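Local coordinates for protein hypothetical bacterial 6-phosphogluconolactonase (PDB 3SCY) that probably hydrolyses 6-phosphogluconolactone to 6-phosphogluconate, as a bacterial member of the seven-bladed beta-propeller lactonase family, at residues G212-I217 / I228-G233; D11-M16 / T31-E36; K110-A115 / F125-D130. One frame throughout, in Å; residues are numbered along the deposited sequence.

Contact 1: G212-I217 / I228-G233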
ATOM      1  N   GLY A 212      -8.483  13.531  -4.578  1.00 23.65           N
ATOM      2  CA  GLY A 212      -7.328  12.759  -5.026  1.00 22.91           C
ATOM      3  C   GLY A 212      -7.149  11.467  -4.240  1.00 23.80           C
ATOM      4  O   GLY A 212      -6.134  11.305  -3.558  1.00 22.45           O
ATOM      5  N   PRO A 213      -8.136  10.527  -4.301  1.00 20.54           N
ATOM      6  CA  PRO A 213      -8.034   9.269  -3.519  1.00 20.33           C
ATOM      7  C   PRO A 213      -6.725   8.542  -3.733  1.00 22.02           C
ATOM      8  O   PRO A 213      -6.314   8.362  -4.875  1.00 22.17           O
ATOM      9  CB  PRO A 213      -9.197   8.410  -4.067  1.00 22.39           C
ATOM     10  CG  PRO A 213     -10.133   9.354  -4.654  1.00 25.42           C
ATOM     11  CD  PRO A 213      -9.386  10.579  -5.090  1.00 22.43           C
ATOM     12  N   ARG A 214      -6.048   8.149  -2.638  1.00 17.21           N
ATOM     13  CA  ARG A 214      -4.761   7.505  -2.790  1.00 17.65           C
ATOM     14  C   ARG A 214      -4.855   6.063  -2.306  1.00 19.67           C
ATOM     15  O   ARG A 214      -5.004   5.177  -3.146  1.00 19.27           O
ATOM     16  CB  ARG A 214      -3.622   8.287  -2.088  1.00 18.28           C
ATOM     17  CG  ARG A 214      -2.229   7.770  -2.473  1.00 19.76           C
ATOM     18  CD  ARG A 214      -1.133   8.639  -1.854  1.00 18.41           C
ATOM     19  NE  ARG A 214       0.170   8.336  -2.467  1.00 20.49           N
ATOM     20  CZ  ARG A 214       0.967   7.341  -2.075  1.00 24.05           C
ATOM     21  NH1 ARG A 214       0.645   6.594  -1.027  1.00 21.40           N
ATOM     22  NH2 ARG A 214       2.104   7.106  -2.715  1.00 24.22           N
ATOM     23  N   HIS A 215      -4.767   5.803  -0.990  1.00 16.10           N
ATOM     24  CA  HIS A 215      -4.786   4.433  -0.490  1.00 15.19           C
ATOM     25  C   HIS A 215      -6.004   4.160   0.352  1.00 17.66           C
ATOM     26  O   HIS A 215      -6.490   5.051   1.045  1.00 16.84           O
ATOM     27  CB  HIS A 215      -3.513   4.123   0.328  1.00 14.75           C
ATOM     28  CG  HIS A 215      -2.281   3.863  -0.492  1.00 16.94           C
ATOM     29  ND1 HIS A 215      -1.065   3.557   0.125  1.00 19.05           N
ATOM     30  CD2 HIS A 215      -2.085   3.921  -1.836  1.00 19.38           C
ATOM     31  CE1 HIS A 215      -0.197   3.360  -0.863  1.00 19.08           C
ATOM     32  NE2 HIS A 215      -0.752   3.587  -2.059  1.00 19.07           N
ATOM     33  N   LEU A 216      -6.476   2.921   0.319  1.00 15.51           N
ATOM     34  CA  LEU A 216      -7.673   2.434   1.020  1.00 16.20           C
ATOM     35  C   LEU A 216      -7.344   1.235   1.884  1.00 17.68           C
ATOM     36  O   LEU A 216      -6.599   0.342   1.446  1.00 17.65           O
ATOM     37  CB  LEU A 216      -8.725   2.029  -0.022  1.00 16.96           C
ATOM     38  CG  LEU A 216     -10.092   1.533   0.523  1.00 19.71           C
ATOM     39  CD1 LEU A 216     -10.949   2.704   1.064  1.00 19.92           C
ATOM     40  CD2 LEU A 216     -10.894   0.859  -0.598  1.00 21.04           C
ATOM     41  N   ILE A 217      -7.924   1.209   3.106  1.00 15.44           N
ATOM     42  CA  ILE A 217      -7.759   0.110   4.045  1.00 15.23           C
ATOM     43  C   ILE A 217      -9.115  -0.235   4.650  1.00 18.26           C
ATOM     44  O   ILE A 217     -10.058   0.575   4.603  1.00 19.18           O
ATOM     45  CB  ILE A 217      -6.724   0.367   5.153  1.00 16.89           C
ATOM     46  CG1 ILE A 217      -7.152   1.630   5.970  1.00 18.25           C
ATOM     47  CG2 ILE A 217      -5.292   0.509   4.568  1.00 16.45           C
ATOM     48  CD1 ILE A 217      -6.407   1.837   7.265  1.00 19.96           C
ATOM     49  N   ILE A 228      -7.267   7.570   2.365  1.00 16.54           N
ATOM     50  CA  ILE A 228      -6.415   8.744   2.493  0.50 16.24           C
ATOM     51  C   ILE A 228      -6.406   9.426   1.129  1.00 19.68           C
ATOM     52  O   ILE A 228      -6.124   8.772   0.113  1.00 18.06           O
ATOM     53  CB  ILE A 228      -4.986   8.480   3.060  0.50 18.01           C
ATOM     54  CG1 ILE A 228      -4.265   9.825   3.304  0.50 19.06           C
ATOM     55  CG2 ILE A 228      -4.147   7.530   2.156  0.50 17.44           C
ATOM     56  CD1 ILE A 228      -3.025   9.771   4.118  0.50 23.08           C
ATOM     57  N   ASN A 229      -6.707  10.739   1.122  1.00 18.69           N
ATOM     58  CA  ASN A 229      -6.761  11.550  -0.086  1.00 19.66           C
ATOM     59  C   ASN A 229      -5.505  12.370  -0.187  1.00 20.81           C
ATOM     60  O   ASN A 229      -5.234  13.188   0.704  1.00 20.94           O
ATOM     61  CB  ASN A 229      -8.004  12.420  -0.056  1.00 21.19           C
ATOM     62  CG  ASN A 229      -9.255  11.598  -0.189  1.00 23.72           C
ATOM     63  OD1 ASN A 229      -9.453  10.907  -1.179  1.00 23.35           O
ATOM     64  ND2 ASN A 229     -10.109  11.643   0.814  1.00 26.39           N
ATOM     65  N   GLU A 230      -4.730  12.154  -1.264  1.00 18.64           N
ATOM     66  CA  GLU A 230      -3.449  12.835  -1.435  1.00 19.17           C
ATOM     67  C   GLU A 230      -3.597  14.350  -1.541  1.00 23.70           C
ATOM     68  O   GLU A 230      -2.872  15.078  -0.866  1.00 23.82           O
ATOM     69  CB  GLU A 230      -2.707  12.313  -2.671  1.00 20.66           C
ATOM     70  CG  GLU A 230      -1.390  13.032  -2.936  1.00 23.85           C
ATOM     71  CD  GLU A 230      -0.483  12.349  -3.935  1.00 30.06           C
ATOM     72  OE1 GLU A 230      -0.429  11.099  -3.938  1.00 27.24           O
ATOM     73  OE2 GLU A 230       0.252  13.065  -4.651  1.00 33.63           O
ATOM     74  N   ILE A 231      -4.487  14.825  -2.420  1.00 21.22           N
ATOM     75  CA  ILE A 231      -4.589  16.253  -2.693  1.00 21.22           C
ATOM     76  C   ILE A 231      -5.369  16.987  -1.611  1.00 25.20           C
ATOM     77  O   ILE A 231      -4.936  18.048  -1.155  1.00 26.46           O
ATOM     78  CB  ILE A 231      -5.220  16.478  -4.080  1.00 23.97           C
ATOM     79  CG1 ILE A 231      -4.470  15.688  -5.176  1.00 24.47           C
ATOM     80  CG2 ILE A 231      -5.246  17.995  -4.418  1.00 24.33           C
ATOM     81  CD1 ILE A 231      -5.242  15.634  -6.557  1.00 27.68           C
ATOM     82  N   GLY A 232      -6.507  16.440  -1.234  1.00 22.61           N
ATOM     83  CA  GLY A 232      -7.357  17.044  -0.214  1.00 22.81           C
ATOM     84  C   GLY A 232      -6.775  16.971   1.182  1.00 25.91           C
ATOM     85  O   GLY A 232      -7.115  17.799   2.035  1.00 26.46           O
ATOM     86  N   GLY A 233      -5.894  15.987   1.406  1.00 22.32           N
ATOM     87  CA  GLY A 233      -5.241  15.780   2.697  1.00 21.65           C
ATOM     88  C   GLY A 233      -6.213  15.297   3.756  1.00 25.15           C
ATOM     89  O   GLY A 233      -6.010  15.507   4.953  1.00 27.85           O
TER
HETATM   90  O   HOH W   1       1.763   9.750  -4.484  1.00 34.66           O

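Contact 2: D11-M16 / T31-E36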
ATOM      1  N   ASP A  11      10.739 -15.632  17.159  1.00 41.38           N
ATOM      2  CA  ASP A  11       9.312 -15.325  17.363  1.00 40.11           C
ATOM      3  C   ASP A  11       8.988 -13.853  17.144  1.00 44.16           C
ATOM      4  O   ASP A  11       8.035 -13.517  16.432  1.00 46.32           O
ATOM      5  CB  ASP A  11       8.873 -15.718  18.780  1.00 43.68           C
ATOM      6  CG  ASP A  11       8.816 -17.209  19.025  1.00 53.71           C
ATOM      7  OD1 ASP A  11       8.702 -17.974  18.035  1.00 54.21           O
ATOM      8  OD2 ASP A  11       8.832 -17.610  20.202  1.00 56.48           O
ATOM      9  N   SER A  12       9.809 -12.999  17.735  1.00 38.02           N
ATOM     10  CA  SER A  12       9.635 -11.554  17.644  0.50 37.14           C
ATOM     11  C   SER A  12      10.370 -10.972  16.430  1.00 37.72           C
ATOM     12  O   SER A  12      10.227  -9.784  16.140  1.00 37.36           O
ATOM     13  CB  SER A  12      10.125 -10.902  18.928  0.50 42.18           C
ATOM     14  OG  SER A  12       9.515 -11.510  20.056  0.50 53.56           O
ATOM     15  N   GLU A  13      11.131 -11.810  15.711  1.00 30.24           N
ATOM     16  CA  GLU A  13      11.893 -11.395  14.542  1.00 28.73           C
ATOM     17  C   GLU A  13      11.075 -11.515  13.300  1.00 31.17           C
ATOM     18  O   GLU A  13      10.745 -12.616  12.883  1.00 32.04           O
ATOM     19  CB  GLU A  13      13.186 -12.209  14.395  1.00 31.39           C
ATOM     20  CG  GLU A  13      14.229 -11.860  15.447  1.00 38.05           C
ATOM     21  CD  GLU A  13      15.571 -12.559  15.322  1.00 71.79           C
ATOM     22  OE1 GLU A  13      15.647 -13.614  14.649  1.00 76.33           O
ATOM     23  OE2 GLU A  13      16.550 -12.053  15.915  1.00 73.34           O
ATOM     24  N   LEU A  14      10.790 -10.378  12.693  1.00 26.29           N
ATOM     25  CA  LEU A  14      10.073 -10.311  11.432  1.00 24.87           C
ATOM     26  C   LEU A  14      11.053 -10.189  10.272  1.00 27.44           C
ATOM     27  O   LEU A  14      12.165  -9.693  10.459  1.00 25.93           O
ATOM     28  CB  LEU A  14       9.165  -9.057  11.439  1.00 25.09           C
ATOM     29  CG  LEU A  14       8.100  -8.907  12.542  1.00 31.42           C
ATOM     30  CD1 LEU A  14       7.660  -7.447  12.651  1.00 30.56           C
ATOM     31  CD2 LEU A  14       6.870  -9.743  12.216  1.00 36.80           C
ATOM     32  N   THR A  15      10.637 -10.584   9.065  1.00 23.39           N
ATOM     33  CA  THR A  15      11.436 -10.319   7.875  1.00 22.95           C
ATOM     34  C   THR A  15      10.774  -9.155   7.179  1.00 24.19           C
ATOM     35  O   THR A  15       9.584  -9.213   6.891  1.00 24.59           O
ATOM     36  CB  THR A  15      11.623 -11.537   6.973  1.00 26.26           C
ATOM     37  OG1 THR A  15      12.261 -12.519   7.771  1.00 25.26           O
ATOM     38  CG2 THR A  15      12.553 -11.230   5.786  1.00 25.87           C
HETATM   39  N   MSE A  16      11.533  -8.106   6.919  1.00 20.92           N
HETATM   40  CA  MSE A  16      11.012  -6.899   6.299  1.00 19.23           C
HETATM   41  C   MSE A  16      11.563  -6.757   4.877  1.00 22.58           C
HETATM   42  O   MSE A  16      12.769  -6.882   4.658  1.00 21.44           O
HETATM   43  CB  MSE A  16      11.374  -5.676   7.148  1.00 20.05           C
HETATM   44  CG  MSE A  16      10.857  -4.364   6.544  1.00 21.27           C
HETATM   45 SE   MSE A  16      11.075  -2.891   7.763  0.75 23.66          SE
HETATM   46  CE  MSE A  16      12.770  -2.667   7.620  1.00 22.50           C
ATOM     47  N   THR A  31      16.245  -6.417   2.079  1.00 21.57           N
ATOM     48  CA  THR A  31      15.580  -7.214   3.104  1.00 20.73           C
ATOM     49  C   THR A  31      16.342  -7.116   4.421  1.00 23.56           C
ATOM     50  O   THR A  31      17.571  -6.979   4.427  1.00 23.67           O
ATOM     51  CB  THR A  31      15.393  -8.651   2.687  1.00 22.67           C
ATOM     52  OG1 THR A  31      16.670  -9.224   2.433  1.00 23.33           O
ATOM     53  CG2 THR A  31      14.493  -8.800   1.455  1.00 21.90           C
ATOM     54  N   PHE A  32      15.590  -7.164   5.523  1.00 20.94           N
ATOM     55  CA  PHE A  32      16.112  -6.999   6.886  1.00 21.47           C
ATOM     56  C   PHE A  32      15.401  -7.896   7.860  1.00 26.12           C
ATOM     57  O   PHE A  32      14.236  -8.224   7.659  1.00 25.19           O
ATOM     58  CB  PHE A  32      15.903  -5.525   7.380  1.00 23.04           C
ATOM     59  CG  PHE A  32      16.545  -4.439   6.544  1.00 23.35           C
ATOM     60  CD1 PHE A  32      15.924  -3.967   5.391  1.00 24.38           C
ATOM     61  CD2 PHE A  32      17.773  -3.902   6.901  1.00 25.97           C
ATOM     62  CE1 PHE A  32      16.527  -2.990   4.604  1.00 25.49           C
ATOM     63  CE2 PHE A  32      18.401  -2.952   6.088  1.00 28.77           C
ATOM     64  CZ  PHE A  32      17.758  -2.485   4.953  1.00 25.13           C
ATOM     65  N   ARG A  33      16.072  -8.225   8.965  1.00 24.55           N
ATOM     66  CA  ARG A  33      15.386  -8.817  10.086  1.00 24.97           C
ATOM     67  C   ARG A  33      14.974  -7.640  10.975  1.00 27.81           C
ATOM     68  O   ARG A  33      15.772  -6.724  11.155  1.00 30.32           O
ATOM     69  CB  ARG A  33      16.267  -9.813  10.854  1.00 27.20           C
ATOM     70  CG  ARG A  33      15.419 -10.804  11.659  1.00 34.49           C
ATOM     71  CD  ARG A  33      14.828 -11.885  10.759  1.00 41.67           C
ATOM     72  NE  ARG A  33      15.902 -12.766  10.314  1.00 43.17           N
ATOM     73  CZ  ARG A  33      15.867 -13.603   9.287  1.00 45.34           C
ATOM     74  NH1 ARG A  33      14.779 -13.690   8.523  1.00 42.62           N
ATOM     75  NH2 ARG A  33      16.927 -14.335   8.991  1.00 40.17           N
ATOM     76  N   PHE A  34      13.743  -7.616  11.480  1.00 24.41           N
ATOM     77  CA  PHE A  34      13.327  -6.524  12.374  1.00 23.76           C
ATOM     78  C   PHE A  34      12.702  -7.127  13.631  1.00 27.78           C
ATOM     79  O   PHE A  34      11.732  -7.884  13.524  1.00 26.26           O
ATOM     80  CB  PHE A  34      12.343  -5.546  11.671  1.00 23.58           C
ATOM     81  CG  PHE A  34      11.938  -4.417  12.602  1.00 24.22           C
ATOM     82  CD1 PHE A  34      12.768  -3.307  12.789  1.00 26.49           C
ATOM     83  CD2 PHE A  34      10.759  -4.490  13.338  1.00 24.82           C
ATOM     84  CE1 PHE A  34      12.419  -2.292  13.684  1.00 27.03           C
ATOM     85  CE2 PHE A  34      10.405  -3.462  14.220  1.00 27.58           C
ATOM     86  CZ  PHE A  34      11.242  -2.378  14.397  1.00 26.64           C
ATOM     87  N   ASN A  35      13.229  -6.773  14.820  1.00 27.12           N
ATOM     88  CA  ASN A  35      12.676  -7.312  16.057  1.00 26.82           C
ATOM     89  C   ASN A  35      11.543  -6.404  16.552  1.00 28.78           C
ATOM     90  O   ASN A  35      11.800  -5.250  16.900  1.00 28.61           O
ATOM     91  CB  ASN A  35      13.780  -7.459  17.097  1.00 31.33           C
ATOM     92  CG  ASN A  35      13.357  -8.258  18.283  1.00 37.55           C
ATOM     93  OD1 ASN A  35      12.306  -8.011  18.894  1.00 37.13           O
ATOM     94  ND2 ASN A  35      14.137  -9.270  18.605  1.00 36.47           N
ATOM     95  N   GLU A  36      10.286  -6.911  16.544  1.00 27.34           N
ATOM     96  CA  GLU A  36       9.114  -6.104  16.932  1.00 25.79           C
ATOM     97  C   GLU A  36       8.961  -5.982  18.468  1.00 30.52           C
ATOM     98  O   GLU A  36       7.975  -5.412  18.922  1.00 29.01           O
ATOM     99  CB  GLU A  36       7.804  -6.598  16.281  1.00 26.13           C
ATOM    100  CG  GLU A  36       7.346  -8.001  16.669  1.00 29.15           C
ATOM    101  CD  GLU A  36       5.899  -8.368  16.377  1.00 39.08           C
ATOM    102  OE1 GLU A  36       5.154  -7.530  15.814  1.00 29.02           O
ATOM    103  OE2 GLU A  36       5.497  -9.488  16.769  1.00 36.78           O
TER
HETATM  104  O   HOH W   2       5.360 -11.878  15.471  1.00 40.45           O
HETATM  105  O   HOH W   3       6.543 -10.735  18.933  1.00 37.31           O
HETATM  106  O   HOH W   4      16.672  -9.276  17.193  1.00 50.26           O

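Contact 3: K110-A115 / F125-D130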
ATOM      1  N   LYS A 110      -4.298 -16.261  -6.936  1.00 19.50           N
ATOM      2  CA  LYS A 110      -4.555 -16.758  -8.291  0.50 19.22           C
ATOM      3  C   LYS A 110      -4.217 -15.709  -9.345  1.00 19.56           C
ATOM      4  O   LYS A 110      -3.910 -16.047 -10.473  1.00 19.55           O
ATOM      5  CB  LYS A 110      -6.018 -17.190  -8.458  0.50 20.68           C
ATOM      6  CG  LYS A 110      -6.401 -18.366  -7.579  0.50 23.96           C
ATOM      7  CD  LYS A 110      -7.880 -18.699  -7.731  0.50 28.16           C
ATOM      8  CE  LYS A 110      -8.265 -19.954  -6.976  0.50 39.04           C
ATOM      9  NZ  LYS A 110      -8.223 -19.748  -5.505  0.50 36.58           N
ATOM     10  N   ASN A 111      -4.286 -14.426  -8.980  1.00 17.62           N
ATOM     11  CA  ASN A 111      -3.998 -13.308  -9.854  1.00 16.32           C
ATOM     12  C   ASN A 111      -3.329 -12.213  -9.091  1.00 19.09           C
ATOM     13  O   ASN A 111      -3.574 -12.055  -7.889  1.00 19.32           O
ATOM     14  CB  ASN A 111      -5.315 -12.722 -10.431  1.00 17.13           C
ATOM     15  CG  ASN A 111      -6.056 -13.731 -11.260  1.00 21.29           C
ATOM     16  OD1 ASN A 111      -5.744 -13.918 -12.425  1.00 20.89           O
ATOM     17  ND2 ASN A 111      -7.049 -14.414 -10.667  1.00 21.78           N
ATOM     18  N   ILE A 112      -2.550 -11.419  -9.807  1.00 17.00           N
ATOM     19  CA  ILE A 112      -1.950 -10.168  -9.345  1.00 17.63           C
ATOM     20  C   ILE A 112      -2.689  -9.053 -10.052  1.00 19.78           C
ATOM     21  O   ILE A 112      -2.942  -9.182 -11.267  1.00 18.75           O
ATOM     22  CB  ILE A 112      -0.423 -10.100  -9.688  1.00 21.10           C
ATOM     23  CG1 ILE A 112       0.402 -11.105  -8.875  1.00 23.67           C
ATOM     24  CG2 ILE A 112       0.145  -8.626  -9.598  1.00 20.94           C
ATOM     25  CD1 ILE A 112       0.539 -10.811  -7.348  1.00 25.65           C
ATOM     26  N   VAL A 113      -2.996  -7.943  -9.330  1.00 16.24           N
ATOM     27  CA  VAL A 113      -3.614  -6.786  -9.967  1.00 16.07           C
ATOM     28  C   VAL A 113      -2.736  -5.572  -9.662  1.00 17.67           C
ATOM     29  O   VAL A 113      -2.337  -5.416  -8.516  1.00 17.64           O
ATOM     30  CB  VAL A 113      -5.085  -6.534  -9.505  1.00 18.99           C
ATOM     31  CG1 VAL A 113      -5.712  -5.393 -10.286  1.00 20.48           C
ATOM     32  CG2 VAL A 113      -5.938  -7.789  -9.641  1.00 18.40           C
ATOM     33  N   THR A 114      -2.428  -4.739 -10.659  1.00 17.48           N
ATOM     34  CA  THR A 114      -1.689  -3.496 -10.457  1.00 17.03           C
ATOM     35  C   THR A 114      -2.585  -2.276 -10.608  1.00 19.63           C
ATOM     36  O   THR A 114      -3.514  -2.273 -11.432  1.00 18.80           O
ATOM     37  CB  THR A 114      -0.503  -3.350 -11.441  1.00 20.61           C
ATOM     38  OG1 THR A 114      -0.986  -3.240 -12.778  1.00 22.27           O
ATOM     39  CG2 THR A 114       0.486  -4.476 -11.334  1.00 22.59           C
ATOM     40  N   ALA A 115      -2.178  -1.179  -9.960  1.00 16.62           N
ATOM     41  CA  ALA A 115      -2.739   0.149 -10.163  1.00 17.32           C
ATOM     42  C   ALA A 115      -1.725   0.922 -10.987  1.00 20.92           C
ATOM     43  O   ALA A 115      -0.607   1.178 -10.507  1.00 18.28           O
ATOM     44  CB  ALA A 115      -3.001   0.834  -8.832  1.00 18.10           C
ATOM     45  N   PHE A 125      -2.777 -10.101 -13.877  1.00 17.74           N
ATOM     46  CA  PHE A 125      -1.875 -11.166 -14.306  1.00 17.77           C
ATOM     47  C   PHE A 125      -2.245 -12.454 -13.607  1.00 20.18           C
ATOM     48  O   PHE A 125      -2.204 -12.478 -12.375  1.00 19.04           O
ATOM     49  CB  PHE A 125      -0.394 -10.859 -13.967  1.00 18.61           C
ATOM     50  CG  PHE A 125       0.192  -9.568 -14.469  1.00 18.62           C
ATOM     51  CD1 PHE A 125       0.033  -8.392 -13.748  1.00 18.39           C
ATOM     52  CD2 PHE A 125       0.952  -9.537 -15.632  1.00 19.60           C
ATOM     53  CE1 PHE A 125       0.607  -7.204 -14.181  1.00 19.96           C
ATOM     54  CE2 PHE A 125       1.485  -8.338 -16.093  1.00 20.92           C
ATOM     55  CZ  PHE A 125       1.322  -7.175 -15.360  1.00 19.49           C
ATOM     56  N   PRO A 126      -2.500 -13.561 -14.332  1.00 18.34           N
ATOM     57  CA  PRO A 126      -2.674 -14.844 -13.645  1.00 17.65           C
ATOM     58  C   PRO A 126      -1.330 -15.285 -13.054  1.00 20.99           C
ATOM     59  O   PRO A 126      -0.273 -15.005 -13.637  1.00 20.59           O
ATOM     60  CB  PRO A 126      -3.107 -15.815 -14.762  1.00 19.05           C
ATOM     61  CG  PRO A 126      -3.467 -14.928 -15.953  1.00 23.18           C
ATOM     62  CD  PRO A 126      -2.579 -13.706 -15.800  1.00 19.99           C
ATOM     63  N   ILE A 127      -1.374 -15.986 -11.937  1.00 17.48           N
ATOM     64  CA  ILE A 127      -0.163 -16.528 -11.309  1.00 17.25           C
ATOM     65  C   ILE A 127      -0.064 -17.992 -11.728  1.00 20.56           C
ATOM     66  O   ILE A 127      -1.040 -18.744 -11.589  1.00 20.90           O
ATOM     67  CB  ILE A 127      -0.190 -16.391  -9.775  1.00 19.10           C
ATOM     68  CG1 ILE A 127      -0.242 -14.902  -9.352  1.00 18.44           C
ATOM     69  CG2 ILE A 127       1.062 -17.065  -9.170  1.00 19.85           C
ATOM     70  CD1 ILE A 127      -0.556 -14.651  -7.878  1.00 20.38           C
ATOM     71  N   GLY A 128       1.097 -18.394 -12.235  1.00 18.73           N
ATOM     72  CA  GLY A 128       1.281 -19.783 -12.652  1.00 18.48           C
ATOM     73  C   GLY A 128       1.442 -20.717 -11.464  1.00 20.90           C
ATOM     74  O   GLY A 128       1.598 -20.276 -10.318  1.00 20.56           O
ATOM     75  N   GLN A 129       1.449 -22.030 -11.736  1.00 21.77           N
ATOM     76  CA  GLN A 129       1.521 -23.034 -10.693  1.00 20.80           C
ATOM     77  C   GLN A 129       2.834 -23.020  -9.921  1.00 24.60           C
ATOM     78  O   GLN A 129       2.906 -23.584  -8.836  1.00 26.77           O
ATOM     79  CB  GLN A 129       1.302 -24.410 -11.295  1.00 22.14           C
ATOM     80  CG  GLN A 129      -0.139 -24.627 -11.718  1.00 25.46           C
ATOM     81  CD  GLN A 129      -0.365 -26.040 -12.189  1.00 45.30           C
ATOM     82  OE1 GLN A 129       0.064 -27.007 -11.556  1.00 41.62           O
ATOM     83  NE2 GLN A 129      -1.030 -26.180 -13.322  1.00 39.26           N
ATOM     84  N   ASP A 130       3.866 -22.399 -10.499  1.00 21.87           N
ATOM     85  CA  ASP A 130       5.190 -22.259  -9.889  1.00 22.15           C
ATOM     86  C   ASP A 130       5.364 -20.887  -9.216  1.00 24.70           C
ATOM     87  O   ASP A 130       6.461 -20.583  -8.771  1.00 24.79           O
ATOM     88  CB  ASP A 130       6.263 -22.431 -10.992  1.00 24.95           C
ATOM     89  CG  ASP A 130       6.179 -21.433 -12.159  1.00 31.94           C
ATOM     90  OD1 ASP A 130       5.179 -20.681 -12.241  1.00 26.14           O
ATOM     91  OD2 ASP A 130       7.050 -21.484 -13.047  1.00 37.84           O
TER
HETATM   92  O   HOH W   5      -3.752 -18.621 -11.293  1.00 21.29           O

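Contact 1: G212-I217 / I228-G233
Arg214 and Glu230 both have CG anti to the backbone N (chi1 -169° and 177°), and the extended chains beyond carry Arg214 NE and Glu230 OE1 together. OE1 comes to the edge of the guanidinium, near its plane, and forms a salt bridge with NE at 3.2 Å; the hydrogen bond within it is weak and bent. A water completes the link, accepting from Arg214 NE and donating to Glu230 OE1 at 2.6 Å. Glu230 OE2 also pairs with Arg151 and OE1 with Arg278. An unidentified molecule bound close to the Arg214 side chain is consistent with a pocket here. Beneath the side chains lies a classic beta bulge. Arg214 and His215 both face Ile228, whose O takes a 2.8 Å bond from Arg214 N and a weak one from His215 N, while Ile228 N gives a nearly straight bond to His215 O. Arg214 NH1 lies over one face of the His215 imidazole, 3.3 Å above its plane and toward the rim. Gly212 O accepts from Glu230 N at 2.8 Å. The hairpin 213-218/224-229 begins one propeller blade; Arg214 NH1 bonds Gly262 O and His215 ND1 bonds Asp263, both on strand 261-266, and His158 of strand 157-162 touches Arg214 and Glu230.

Contact 2: D11-M16 / T31-E36
Met16, a selenomethionine, and Leu14 lie on one face of this antiparallel pair with Phe32 and Phe34, and Arg33 is on the other face, with Glu13 and Thr15. The Met16 chain is extended to SE and bends at chi3 (74°), which brings CE obliquely to the Phe32 ring, 4.1 Å from CD1. Leu14 points CD1 at the edge of the Phe34 ring, 4.3 Å from CD2, and packs the same methyl 3.7 Å from Glu36 CB. Arg33, bent at chi2 and chi3, lays CG and CD beside Leu14 O; its CG also touches Glu13 CB at 3.8 Å. The Glu13 and Arg33 side chains cross at about a right angle; Glu13 OE1 lies 4.4 Å from Arg33 NE, well out of the guanidinium plane, so the opposite charges are near each other without a salt bridge. Farther out, Thr15 OG1 lies at the guanidinium edge, 2.9 Å from NH1, and both atoms bond Lys84 O, while NH2 bonds Glu85 O. A water bridges Glu13 OE2 and Asn35 ND2. Main-chain bonds pair Leu14 with Phe34 and Met16 with Phe32 in both directions, and Glu36 N adds a bond to Ser12 O at 2.9 Å. Strand 13-20 lies between 28-35 and 354-360, an N-terminal strand beside the C-terminal one that closes the propeller ring. Ile349 of strand 342-350 touches Met16 and Phe32, whereas Phe82 of strand 76-83 meets Thr15 and Thr31.

Contact 3: K110-A115 / F125-D130
Ile112 and Phe125 exchange two nearly straight main-chain hydrogen bonds, Ile112 N to Phe125 O and Phe125 N to Ile112 O, each 2.8 Å long. A third joins Ile127 N to Lys110 O at 2.9 Å, the donor standing above the carbonyl plane. That carbonyl has a second donor, a water that also donates to Ile127 O and so bridges the two segments. Asn111 and Pro126 form the non-hydrogen-bonded pair between these bonds, and Asn111 CA makes a CA-H...O contact of 3.2 Å with Phe125 O. Asn111 OD1 rests 3.4 Å from Pro126 CA, while ND2 is held by Ala188 O. Around this ladder the packing is apolar. Phe125 has CG anti to the carbonyl carbon (chi1 -55°). Thr114 CG2 lies at the edge of its ring, near the ring plane and 3.9 Å from CE1, and Ile112 CG2 touches CD1. On the other branch of Ile112, CG1 meets Ile127 CD1 at 3.8 Å. Val77 of strand 76-83 adjoins Thr114 and Phe125, and Tyr65 of strand 63-68 adjoins Ile112 and Ile127, which places these side chains between neighbouring propeller blades. Cross-strand cohesion thus rests on main-chain bonds and hydrocarbon contact, without a salt bridge between the two segments.

All three contacts join adjacent antiparallel strands of hairpins, each in a different four-stranded blade, so no two share an element or touch. Contact 1 lies deepest, its centre about 12 Å from that of the chain, and is wholly buried; contact 3, at about 17 Å, is mostly buried but runs out to solvent, and contact 2, at about 19 Å, is partly buried. Their chemistry differs too. Contact 1 buries charge, with a water-assisted salt bridge beside a bulge, contact 2 separates an apolar face from a polar one bridged by water, and in contact 3 the side chains that meet are mainly aliphatic and aromatic. Contacts 1 and 3 lie on opposite sides of the chain's centre, as do contacts 1 and 2.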